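Local coordinates for adenylate cyclase-like protein (Chlamydia trachomatis, PDB 4QO6) that forms part of the inner membrane ring of the type III secretion system, the piece here being an extended region of its periplasmic part, at residues Ile12-His17 with Leu58-Ser63. Residues are numbered along the deposited sequence; the frame is centred on the assembly and turned at random. Where two conformers were deposited one is given.
Sequences IHDIEH and LSFVKS
F60 meets D14 and I15 with the far edge of its ring. Both helix residues approach near the ring plane. The closest apolar contact on the I15 side is CG1 to F60 CE1, at 3.8 Å, and I15 CD1 follows at 4.1 Å from the same CE1. On the D14 side, CB lies 3.7 Å from F60 CZ. L58 extends the apolar contact with its two methyls. Its CD1 is 4.2 Å from I15 CG1, and its CD2 is 4.2 Å from D14 CB. L58 CB also lies over one face of the F60 ring, offset toward the rim, so the two loop side chains pack on each other as well as on the helix.

The contact joins helix 10-19 to the loop between helix 45-56 and strand 63-70, in the first of three small alpha-beta units; the loop falls in the CdsD PD1 family region, of the BON clan. I15 is buried and also touches F27, F29 and L36 of the sheet.

No hydrogen bond crosses between the segments. The D14 carboxylate comes to the ring edge, with OD2 3.7 Å from F60 CE2 and the two planes 29° apart. Within the loop, L58 to V61 form a type I turn, closed by V61 N to L58 O. K62 NZ donates to S59 O at 2.7 Å, nearly in line with the carbonyl.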
# COMPACT_ATOMS: atom_id res chain seq x y z
N ILE A 12 7.12 -39.49 4.54
CA ILE A 12 7.39 -38.12 4.90
C ILE A 12 7.93 -37.39 3.70
O ILE A 12 7.39 -36.32 3.37
CB ILE A 12 8.29 -38.00 6.18
CG1 ILE A 12 7.55 -38.60 7.39
CG2 ILE A 12 8.63 -36.57 6.53
CD1 ILE A 12 6.08 -38.23 7.54
N HIS A 13 8.93 -37.99 3.00
CA HIS A 13 9.49 -37.38 1.82
C HIS A 13 8.45 -37.16 0.71
O HIS A 13 8.46 -36.13 0.04
CB HIS A 13 10.72 -38.18 1.34
CG HIS A 13 11.95 -37.91 2.15
ND1 HIS A 13 12.31 -38.67 3.24
CD2 HIS A 13 12.89 -36.95 2.04
CE1 HIS A 13 13.42 -38.19 3.77
NE2 HIS A 13 13.80 -37.15 3.06
N ASP A 14 7.54 -38.12 0.52
CA ASP A 14 6.47 -37.97 -0.45
C ASP A 14 5.47 -36.81 -0.11
O ASP A 14 5.13 -36.01 -0.96
CB ASP A 14 5.65 -39.32 -0.58
CG ASP A 14 6.41 -40.45 -1.35
OD1 ASP A 14 7.62 -40.30 -1.69
OD2 ASP A 14 5.78 -41.49 -1.63
N ILE A 15 4.98 -36.74 1.13
CA ILE A 15 4.17 -35.58 1.56
C ILE A 15 4.93 -34.24 1.40
O ILE A 15 4.42 -33.30 0.79
CB ILE A 15 3.69 -35.72 3.03
CG1 ILE A 15 2.85 -36.99 3.22
CG2 ILE A 15 2.82 -34.51 3.41
CD1 ILE A 15 2.75 -37.38 4.68
N GLU A 16 6.16 -34.18 1.87
CA GLU A 16 6.98 -32.96 1.69
C GLU A 16 7.15 -32.51 0.25
O GLU A 16 7.19 -31.30 -0.02
CB GLU A 16 8.38 -33.12 2.29
CG GLU A 16 8.39 -33.09 3.81
CD GLU A 16 9.74 -33.43 4.42
OE1 GLU A 16 10.77 -33.58 3.69
OE2 GLU A 16 9.76 -33.56 5.66
N HIS A 17 7.27 -33.47 -0.67
CA HIS A 17 7.50 -33.12 -2.09
C HIS A 17 6.29 -32.31 -2.58
O HIS A 17 6.38 -31.36 -3.36
CB HIS A 17 7.70 -34.39 -2.92
CG HIS A 17 7.72 -34.15 -4.40
ND1 HIS A 17 8.82 -33.61 -5.05
CD2 HIS A 17 6.80 -34.42 -5.37
CE1 HIS A 17 8.55 -33.51 -6.34
NE2 HIS A 17 7.35 -34.01 -6.56
N LEU A 58 -1.66 -39.45 -3.23
CA LEU A 58 -0.69 -40.25 -2.53
C LEU A 58 -1.44 -41.48 -2.06
O LEU A 58 -2.51 -41.37 -1.45
CB LEU A 58 -0.07 -39.48 -1.38
CG LEU A 58 0.66 -38.22 -1.76
CD1 LEU A 58 0.95 -37.39 -0.53
CD2 LEU A 58 1.95 -38.54 -2.49
N SER A 59 -0.97 -42.66 -2.43
CA SER A 59 -1.79 -43.89 -2.18
C SER A 59 -1.97 -44.21 -0.71
O SER A 59 -2.97 -44.80 -0.33
CB SER A 59 -1.19 -45.11 -2.90
OG SER A 59 0.21 -45.21 -2.63
N PHE A 60 -1.02 -43.78 0.14
CA PHE A 60 -1.11 -44.02 1.61
C PHE A 60 -2.02 -43.02 2.39
O PHE A 60 -2.24 -43.17 3.59
CB PHE A 60 0.30 -44.05 2.21
CG PHE A 60 1.14 -42.84 1.89
CD1 PHE A 60 1.03 -41.69 2.65
CD2 PHE A 60 2.04 -42.85 0.85
CE1 PHE A 60 1.80 -40.58 2.37
CE2 PHE A 60 2.79 -41.73 0.54
CZ PHE A 60 2.68 -40.60 1.31
N VAL A 61 -2.54 -42.02 1.69
CA VAL A 61 -3.40 -41.01 2.29
C VAL A 61 -4.83 -41.40 1.95
O VAL A 61 -5.21 -41.43 0.75
CB VAL A 61 -3.06 -39.58 1.79
CG1 VAL A 61 -4.14 -38.59 2.22
CG2 VAL A 61 -1.70 -39.14 2.34
N LYS A 62 -5.57 -41.72 3.00
CA LYS A 62 -6.94 -42.19 2.91
C LYS A 62 -7.89 -41.07 3.09
O LYS A 62 -8.94 -41.06 2.42
CB LYS A 62 -7.23 -43.23 3.98
CG LYS A 62 -6.29 -44.42 3.95
CD LYS A 62 -6.34 -45.13 2.60
CE LYS A 62 -5.18 -46.10 2.42
NZ LYS A 62 -4.91 -46.25 0.97
N SER A 63 -7.57 -40.13 3.99
CA SER A 63 -8.39 -38.92 4.07
C SER A 63 -7.57 -37.65 4.33
O SER A 63 -6.44 -37.71 4.82
CB SER A 63 -9.45 -39.08 5.15
OG SER A 63 -8.85 -39.02 6.42